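PDB 2BJR: MFP2B from Ascaris suum, which probably enhances polymerization of the major sperm protein during the amoeboid motility of nematode sperm, and carries a bound zinc ion. Local coordinates for residues A328-T336 and L346-V356; Q228-S236 and I266-E274. One frame throughout, in Å; residues are numbered along the deposited sequence.

Two antiparallel sheets in the second half of the chain show how strand pairs of short and long sequence separation build one region. From the N terminus, interaction 2 comes first: strand 229-235 runs out, the chain passes through strands 238-247, 250-257 and 260-262, and strand 268-274 returns beside the first, with 29 residues between segments 228-236 and 266-274. Interaction 1 opens only afterwards, so the two follow in series and neither nest nor cross. It ties the hairpin of strands 334-339 and 342-347 to the turn leaving strand 322-329 and to the start of strand 355-361. The centres of interactions 1 and 2, in different sheets, lie about 20 Å apart.

Interaction 1 of 2, residues A328-T336 and L346-V356; sequences ADIRNERAT and LVGPAVHSCMV
With CG anti to its carbonyl carbon (chi1 -65°) and the chain extended beyond, E333 reaches across to H352, whose ring is swung out by a similar first torsion (chi1 -64°). H352 NE2 donates to E333 OE2 at 2.9 Å, meeting the oxygen from above the carboxylate plane, while the carboxylate and ring planes stand 59° apart. P349 CA, in the same connection that carries H352, lies over one face of that ring. Beside this polar link the backbones pair: G348 N bonds to E333 O at 3.0 Å, and A335 and L346 exchange two bonds, the one from L346 N to A335 O being short at 2.7 Å. V351 sets CG2 against E333 CB and CG1 against the A335 backbone. A335 CB also meets C354 SG at 3.7 Å, and I330 CD1 touches V356 CG2 tip to tip at 3.8 Å. F289 of helix 289-292 packs on I330, V351 and V356. Two successive residues, E333 and R334, lie opposite the single D329, a G1 beta bulge after the type I turn I330-E333, typical of a tight hairpin between strands 322-329 and 334-339. Strand 342-347 extends it as a beta meander, and residues 348-354 lead on to strand 355-361 of the same sheet.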
loop_
_atom_site.group_PDB
_atom_site.type_symbol
_atom_site.label_atom_id
_atom_site.label_comp_id
_atom_site.label_asym_id
_atom_site.label_seq_id
_atom_site.Cartn_x
_atom_site.Cartn_y
_atom_site.Cartn_z
ATOM N N ALA A 328 17.163 -4.503 1.438
ATOM C CA ALA A 328 18.080 -5.236 0.536
ATOM C C ALA A 328 17.384 -5.512 -0.773
ATOM O O ALA A 328 16.143 -5.631 -0.841
ATOM C CB ALA A 328 18.530 -6.568 1.159
ATOM N N ASP A 329 18.223 -5.595 -1.796
ATOM C CA ASP A 329 17.878 -6.102 -3.100
ATOM C C ASP A 329 18.592 -7.447 -3.215
ATOM O O ASP A 329 19.813 -7.494 -3.367
ATOM C CB ASP A 329 18.412 -5.146 -4.133
ATOM C CG ASP A 329 18.075 -5.564 -5.565
ATOM O OD1 ASP A 329 17.852 -6.752 -5.825
ATOM O OD2 ASP A 329 17.953 -4.703 -6.477
ATOM N N ILE A 330 17.824 -8.510 -3.092
ATOM C CA ILE A 330 18.372 -9.848 -3.003
ATOM C C ILE A 330 19.025 -10.203 -4.347
ATOM O O ILE A 330 20.140 -10.674 -4.375
ATOM C CB ILE A 330 17.291 -10.888 -2.716
ATOM C CG1 ILE A 330 16.547 -10.691 -1.368
ATOM C CG2 ILE A 330 17.882 -12.305 -2.759
ATOM C CD1 ILE A 330 17.274 -9.960 -0.290
ATOM N N ARG A 331 18.322 -9.959 -5.451
ATOM C CA ARG A 331 18.834 -10.405 -6.750
ATOM C C ARG A 331 20.171 -9.715 -7.071
ATOM O O ARG A 331 21.061 -10.307 -7.691
ATOM C CB ARG A 331 17.815 -10.167 -7.855
ATOM C CG ARG A 331 16.702 -11.188 -7.944
ATOM C CD ARG A 331 15.747 -10.886 -9.110
ATOM N NE ARG A 331 14.644 -11.835 -9.232
ATOM C CZ ARG A 331 14.728 -13.056 -9.774
ATOM N NH1 ARG A 331 15.884 -13.525 -10.233
ATOM N NH2 ARG A 331 13.639 -13.825 -9.834
ATOM N N ASN A 332 20.339 -8.480 -6.624
ATOM C CA ASN A 332 21.495 -7.681 -6.984
ATOM C C ASN A 332 22.532 -7.636 -5.850
ATOM O O ASN A 332 23.507 -6.892 -5.896
ATOM C CB ASN A 332 21.021 -6.296 -7.438
ATOM C CG ASN A 332 20.122 -6.354 -8.743
ATOM O OD1 ASN A 332 20.425 -7.129 -9.687
ATOM N ND2 ASN A 332 19.058 -5.515 -8.816
ATOM N N GLU A 333 22.326 -8.468 -4.824
ATOM C CA GLU A 333 23.189 -8.507 -3.656
ATOM C C GLU A 333 23.621 -7.127 -3.148
ATOM O O GLU A 333 24.816 -6.779 -3.156
ATOM C CB GLU A 333 24.408 -9.387 -3.928
ATOM C CG GLU A 333 24.036 -10.850 -4.135
ATOM C CD GLU A 333 25.267 -11.745 -4.241
ATOM O OE1 GLU A 333 26.299 -11.233 -4.725
ATOM O OE2 GLU A 333 25.208 -12.913 -3.751
ATOM N N ARG A 334 22.653 -6.323 -2.720
ATOM C CA ARG A 334 22.943 -5.034 -2.115
ATOM C C ARG A 334 22.045 -4.883 -0.886
ATOM O O ARG A 334 20.927 -5.406 -0.882
ATOM C CB ARG A 334 22.587 -3.962 -3.124
ATOM C CG ARG A 334 23.073 -2.580 -2.824
ATOM C CD ARG A 334 23.048 -1.669 -4.072
ATOM N NE ARG A 334 23.617 -0.377 -3.786
ATOM C CZ ARG A 334 22.921 0.683 -3.410
ATOM N NH1 ARG A 334 21.620 0.588 -3.203
ATOM N NH2 ARG A 334 23.554 1.810 -3.156
ATOM N N ALA A 335 22.535 -4.212 0.129
ATOM C CA ALA A 335 21.738 -3.924 1.324
ATOM C C ALA A 335 22.235 -2.647 1.955
ATOM O O ALA A 335 23.457 -2.366 2.005
ATOM C CB ALA A 335 21.841 -5.093 2.318
ATOM N N THR A 336 21.293 -1.846 2.444
ATOM C CA THR A 336 21.636 -0.565 3.055
ATOM C C THR A 336 20.766 -0.156 4.243
ATOM O O THR A 336 19.709 -0.730 4.472
ATOM C CB THR A 336 21.613 0.580 2.003
ATOM O OG1 THR A 336 20.303 1.117 1.838
ATOM C CG2 THR A 336 21.942 0.122 0.599
ATOM N N LEU A 346 26.175 -2.063 1.815
ATOM C CA LEU A 346 26.849 -3.347 1.664
ATOM C C LEU A 346 26.541 -3.977 0.313
ATOM O O LEU A 346 25.441 -3.889 -0.169
ATOM C CB LEU A 346 26.418 -4.319 2.788
ATOM C CG LEU A 346 26.489 -3.834 4.216
ATOM C CD1 LEU A 346 26.140 -5.014 5.135
ATOM C CD2 LEU A 346 27.832 -3.310 4.560
ATOM N N VAL A 347 27.534 -4.611 -0.307
ATOM C CA VAL A 347 27.343 -5.322 -1.554
ATOM C C VAL A 347 28.074 -6.658 -1.557
ATOM O O VAL A 347 29.062 -6.841 -0.825
ATOM C CB VAL A 347 27.885 -4.544 -2.794
ATOM C CG1 VAL A 347 27.139 -3.246 -2.953
ATOM C CG2 VAL A 347 29.432 -4.264 -2.668
ATOM N N GLY A 348 27.593 -7.525 -2.439
ATOM C CA GLY A 348 28.234 -8.791 -2.763
ATOM C C GLY A 348 28.243 -9.682 -1.551
ATOM O O GLY A 348 27.236 -9.791 -0.881
ATOM N N PRO A 349 29.397 -10.271 -1.225
ATOM C CA PRO A 349 29.478 -11.201 -0.087
ATOM C C PRO A 349 29.147 -10.539 1.258
ATOM O O PRO A 349 28.739 -11.214 2.216
ATOM C CB PRO A 349 30.960 -11.660 -0.067
ATOM C CG PRO A 349 31.609 -11.120 -1.286
ATOM C CD PRO A 349 30.696 -10.067 -1.903
ATOM N N ALA A 350 29.357 -9.237 1.341
ATOM C CA ALA A 350 29.041 -8.516 2.550
ATOM C C ALA A 350 27.536 -8.564 2.882
ATOM O O ALA A 350 27.190 -8.303 4.019
ATOM C CB ALA A 350 29.507 -7.087 2.464
ATOM N N VAL A 351 26.661 -8.892 1.929
ATOM C CA VAL A 351 25.218 -8.986 2.239
ATOM C C VAL A 351 24.795 -10.373 2.716
ATOM O O VAL A 351 23.683 -10.550 3.207
ATOM C CB VAL A 351 24.287 -8.537 1.086
ATOM C CG1 VAL A 351 24.721 -7.184 0.504
ATOM C CG2 VAL A 351 24.201 -9.587 -0.018
ATOM N N HIS A 352 25.687 -11.359 2.595
ATOM C CA HIS A 352 25.330 -12.728 2.941
ATOM C C HIS A 352 25.028 -12.899 4.449
ATOM O O HIS A 352 24.290 -13.808 4.786
ATOM C CB HIS A 352 26.406 -13.713 2.461
ATOM C CG HIS A 352 26.567 -13.761 0.964
ATOM N ND1 HIS A 352 27.446 -14.629 0.340
ATOM C CD2 HIS A 352 26.004 -13.022 -0.020
ATOM C CE1 HIS A 352 27.397 -14.428 -0.969
ATOM N NE2 HIS A 352 26.531 -13.456 -1.217
ATOM N N SER A 353 25.556 -12.029 5.318
ATOM C CA SER A 353 25.207 -12.009 6.750
ATOM C C SER A 353 23.831 -11.364 7.104
ATOM O O SER A 353 23.383 -11.421 8.301
ATOM C CB SER A 353 26.271 -11.290 7.578
ATOM O OG SER A 353 26.594 -9.992 7.057
ATOM N N CYS A 354 23.187 -10.745 6.114
ATOM C CA CYS A 354 21.887 -10.075 6.310
ATOM C C CYS A 354 20.852 -11.122 6.733
ATOM O O CYS A 354 20.934 -12.267 6.317
ATOM C CB CYS A 354 21.356 -9.374 5.007
ATOM S SG CYS A 354 22.264 -7.882 4.692
HETATM N N MSE A 355 19.841 -10.698 7.482
HETATM C CA MSE A 355 18.700 -11.540 7.781
HETATM C C MSE A 355 17.497 -10.906 7.064
HETATM O O MSE A 355 17.175 -9.749 7.300
HETATM C CB MSE A 355 18.455 -11.635 9.292
HETATM C CG MSE A 355 19.648 -12.121 10.141
HETATM SE SE MSE A 355 19.791 -14.014 9.764
HETATM C CE MSE A 355 18.174 -14.731 10.431
ATOM N N VAL A 356 16.858 -11.640 6.164
ATOM C CA VAL A 356 15.848 -11.062 5.278
ATOM C C VAL A 356 14.458 -11.482 5.738
ATOM O O VAL A 356 14.238 -12.642 6.082
ATOM C CB VAL A 356 16.097 -11.505 3.813
ATOM C CG1 VAL A 356 15.018 -11.041 2.881
ATOM C CG2 VAL A 356 17.395 -10.996 3.377
#

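Interaction 2 of 2, residues Q228-S236 and I266-E274; sequences QYVALWYQS and IGSIQILYE
An antiparallel strand pair, with a tryptophan reaching past its end to a loop carbonyl, joins 229-235 to 268-274. L232 and Q270 form the hydrogen-bonded pair: L232 N gives to Q270 O at 2.8 Å and Q270 N to L232 O at 2.9 Å. Farther along, L272 N donates to V230 O in a longer bond of 3.3 Å that is nearly straight, and one water donates to both V230 O and L272 O, so V230 O accepts two bonds. At the other end the contact is carried by the W233 side chain. With CG anti to the backbone N (chi1 -160°), its indole extends to the loop before strand 268-274, where NE1 donates to I266 O at 2.8 Å; the bond is bent, 140° at the hydrogen. I266 CG2 sits over the face of the five-membered ring, 3.9 Å from its centroid, a CH-pi contact, whereas S268 O comes to the ring edge, 3.3 Å from CD1. One carbonyl thus satisfies the indole N-H while the ring face receives a methyl. L232 and Q270 lie side by side, CD2 of the leucine against the amide oxygen OE1, which accepts hydrogen bonds from Q31 NE2 and K26 NZ, outside the pair; the amide NE2 comes to the edge of the Y234 ring. V230 and L272 likewise point the same way. Strand 238-247 flanks 229-235 and strand 194-199 flanks 268-274, while F255 of strand 250-257 stacks on W233 and also touches I266 and I269.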
loop_
_atom_site.group_PDB
_atom_site.type_symbol
_atom_site.label_atom_id
_atom_site.label_comp_id
_atom_site.label_asym_id
_atom_site.label_seq_id
_atom_site.Cartn_x
_atom_site.Cartn_y
_atom_site.Cartn_z
ATOM N N GLN A 228 12.576 -2.290 16.492
ATOM C CA GLN A 228 12.475 -1.685 15.177
ATOM C C GLN A 228 11.531 -2.516 14.338
ATOM O O GLN A 228 11.569 -3.719 14.406
ATOM C CB GLN A 228 13.848 -1.674 14.541
ATOM C CG GLN A 228 14.836 -0.764 15.204
ATOM C CD GLN A 228 16.288 -1.005 14.786
ATOM O OE1 GLN A 228 16.572 -1.449 13.657
ATOM N NE2 GLN A 228 17.206 -0.704 15.681
ATOM N N TYR A 229 10.688 -1.871 13.547
ATOM C CA TYR A 229 9.650 -2.545 12.820
ATOM C C TYR A 229 9.667 -2.128 11.359
ATOM O O TYR A 229 10.171 -1.079 11.020
ATOM C CB TYR A 229 8.287 -2.230 13.390
ATOM C CG TYR A 229 8.143 -2.534 14.891
ATOM C CD1 TYR A 229 8.628 -1.626 15.852
ATOM C CD2 TYR A 229 7.538 -3.695 15.323
ATOM C CE1 TYR A 229 8.470 -1.860 17.210
ATOM C CE2 TYR A 229 7.431 -3.958 16.697
ATOM C CZ TYR A 229 7.864 -2.993 17.614
ATOM O OH TYR A 229 7.765 -3.214 18.966
ATOM N N VAL A 230 9.175 -3.013 10.497
ATOM C CA VAL A 230 9.241 -2.805 9.054
ATOM C C VAL A 230 8.266 -1.735 8.541
ATOM O O VAL A 230 7.078 -1.771 8.826
ATOM C CB VAL A 230 8.909 -4.117 8.355
ATOM C CG1 VAL A 230 8.871 -3.897 6.780
ATOM C CG2 VAL A 230 9.950 -5.168 8.693
ATOM N N ALA A 231 8.787 -0.813 7.745
ATOM C CA ALA A 231 7.979 0.230 7.112
ATOM C C ALA A 231 8.531 0.461 5.723
ATOM O O ALA A 231 9.713 0.169 5.457
ATOM C CB ALA A 231 8.055 1.482 7.933
ATOM N N LEU A 232 7.661 0.999 4.853
ATOM C CA LEU A 232 7.936 1.339 3.482
ATOM C C LEU A 232 7.658 2.801 3.217
ATOM O O LEU A 232 6.670 3.349 3.690
ATOM C CB LEU A 232 7.052 0.516 2.587
ATOM C CG LEU A 232 6.973 0.777 1.085
ATOM C CD1 LEU A 232 8.249 0.362 0.452
ATOM C CD2 LEU A 232 5.751 0.095 0.482
ATOM N N TRP A 233 8.583 3.422 2.499
ATOM C CA TRP A 233 8.484 4.802 2.060
ATOM C C TRP A 233 8.831 4.793 0.556
ATOM O O TRP A 233 9.182 3.746 -0.001
ATOM C CB TRP A 233 9.536 5.565 2.787
ATOM C CG TRP A 233 9.396 7.006 2.890
ATOM C CD1 TRP A 233 8.270 7.703 3.115
ATOM C CD2 TRP A 233 10.458 7.946 2.835
ATOM N NE1 TRP A 233 8.554 9.043 3.237
ATOM C CE2 TRP A 233 9.898 9.222 3.051
ATOM C CE3 TRP A 233 11.844 7.842 2.671
ATOM C CZ2 TRP A 233 10.673 10.383 3.119
ATOM C CZ3 TRP A 233 12.621 9.005 2.722
ATOM C CH2 TRP A 233 12.029 10.259 2.933
ATOM N N TYR A 234 8.758 5.968 -0.080
ATOM C CA TYR A 234 9.047 6.114 -1.499
ATOM C C TYR A 234 9.917 7.344 -1.734
ATOM O O TYR A 234 9.673 8.361 -1.130
ATOM C CB TYR A 234 7.746 6.232 -2.257
ATOM C CG TYR A 234 7.111 4.907 -2.494
ATOM C CD1 TYR A 234 6.163 4.396 -1.586
ATOM C CD2 TYR A 234 7.409 4.159 -3.629
ATOM C CE1 TYR A 234 5.627 3.152 -1.743
ATOM C CE2 TYR A 234 6.797 2.906 -3.828
ATOM C CZ TYR A 234 5.945 2.405 -2.854
ATOM O OH TYR A 234 5.332 1.208 -3.035
ATOM N N GLN A 235 10.923 7.222 -2.588
ATOM C CA GLN A 235 11.723 8.363 -3.043
ATOM C C GLN A 235 11.918 8.231 -4.537
ATOM O O GLN A 235 12.395 7.206 -5.018
ATOM C CB GLN A 235 13.111 8.368 -2.405
ATOM C CG GLN A 235 13.185 8.973 -1.037
ATOM C CD GLN A 235 12.865 10.481 -1.004
ATOM O OE1 GLN A 235 13.057 11.184 -1.981
ATOM N NE2 GLN A 235 12.311 10.939 0.100
ATOM N N SER A 236 11.507 9.263 -5.266
ATOM C CA SER A 236 11.497 9.238 -6.721
ATOM C C SER A 236 10.875 8.027 -7.357
ATOM O O SER A 236 11.448 7.476 -8.271
ATOM C CB SER A 236 12.925 9.372 -7.236
ATOM O OG SER A 236 13.545 10.533 -6.710
ATOM N N ILE A 266 9.265 12.980 7.316
ATOM C CA ILE A 266 9.115 11.741 6.546
ATOM C C ILE A 266 7.698 11.641 5.954
ATOM O O ILE A 266 7.495 11.156 4.816
ATOM C CB ILE A 266 9.407 10.514 7.486
ATOM C CG1 ILE A 266 10.865 10.443 7.925
ATOM C CG2 ILE A 266 9.020 9.198 6.782
ATOM C CD1 ILE A 266 11.790 10.617 6.892
ATOM N N GLY A 267 6.701 12.087 6.714
ATOM C CA GLY A 267 5.334 12.152 6.211
ATOM C C GLY A 267 4.702 10.747 6.137
ATOM O O GLY A 267 4.870 9.934 7.044
ATOM N N SER A 268 4.007 10.485 5.039
ATOM C CA SER A 268 3.255 9.253 4.842
ATOM C C SER A 268 4.173 8.030 4.626
ATOM O O SER A 268 5.067 8.069 3.791
ATOM C CB SER A 268 2.284 9.398 3.681
ATOM O OG SER A 268 1.157 10.197 4.034
ATOM N N ILE A 269 3.941 6.974 5.411
ATOM C CA ILE A 269 4.641 5.689 5.291
ATOM C C ILE A 269 3.637 4.554 5.320
ATOM O O ILE A 269 2.449 4.768 5.545
ATOM C CB ILE A 269 5.649 5.453 6.441
ATOM C CG1 ILE A 269 4.923 5.428 7.784
ATOM C CG2 ILE A 269 6.748 6.496 6.379
ATOM C CD1 ILE A 269 5.830 4.895 8.914
ATOM N N GLN A 270 4.111 3.340 5.030
ATOM C CA GLN A 270 3.252 2.155 5.116
ATOM C C GLN A 270 3.887 1.204 6.133
ATOM O O GLN A 270 5.086 0.934 6.071
ATOM C CB GLN A 270 3.077 1.506 3.773
ATOM C CG GLN A 270 2.365 2.433 2.769
ATOM C CD GLN A 270 2.224 1.792 1.390
ATOM O OE1 GLN A 270 2.043 0.602 1.299
ATOM N NE2 GLN A 270 2.231 2.608 0.325
ATOM N N ILE A 271 3.078 0.732 7.054
ATOM C CA ILE A 271 3.567 -0.158 8.084
ATOM C C ILE A 271 3.086 -1.570 7.822
ATOM O O ILE A 271 1.885 -1.823 7.633
ATOM C CB ILE A 271 3.123 0.314 9.464
ATOM C CG1 ILE A 271 3.729 1.705 9.801
ATOM C CG2 ILE A 271 3.526 -0.740 10.531
ATOM C CD1 ILE A 271 3.288 2.333 11.121
ATOM N N LEU A 272 4.027 -2.524 7.856
ATOM C CA LEU A 272 3.683 -3.918 7.607
ATOM C C LEU A 272 3.004 -4.514 8.868
ATOM O O LEU A 272 3.470 -4.286 9.977
ATOM C CB LEU A 272 4.950 -4.737 7.228
ATOM C CG LEU A 272 4.705 -6.192 6.891
ATOM C CD1 LEU A 272 3.872 -6.322 5.681
ATOM C CD2 LEU A 272 6.008 -6.899 6.676
ATOM N N TYR A 273 1.903 -5.233 8.663
ATOM C CA TYR A 273 1.170 -5.871 9.739
ATOM C C TYR A 273 1.179 -7.381 9.578
ATOM O O TYR A 273 1.073 -7.894 8.464
ATOM C CB TYR A 273 -0.290 -5.445 9.728
ATOM C CG TYR A 273 -0.645 -4.134 10.381
ATOM C CD1 TYR A 273 0.277 -3.345 11.040
ATOM C CD2 TYR A 273 -1.960 -3.696 10.337
ATOM C CE1 TYR A 273 -0.110 -2.146 11.661
ATOM C CE2 TYR A 273 -2.358 -2.507 10.958
ATOM C CZ TYR A 273 -1.438 -1.743 11.619
ATOM O OH TYR A 273 -1.854 -0.575 12.217
ATOM N N GLU A 274 1.288 -8.074 10.706
ATOM C CA GLU A 274 1.112 -9.515 10.760
ATOM C C GLU A 274 -0.349 -9.735 11.080
ATOM O O GLU A 274 -0.853 -9.310 12.152
ATOM C CB GLU A 274 1.994 -10.111 11.871
ATOM C CG GLU A 274 1.918 -11.616 12.018
ATOM C CD GLU A 274 3.014 -12.092 12.960
ATOM O OE1 GLU A 274 2.961 -11.699 14.141
ATOM O OE2 GLU A 274 3.948 -12.799 12.504
HETATM O O HOH W 1 5.896 -3.306 10.791
#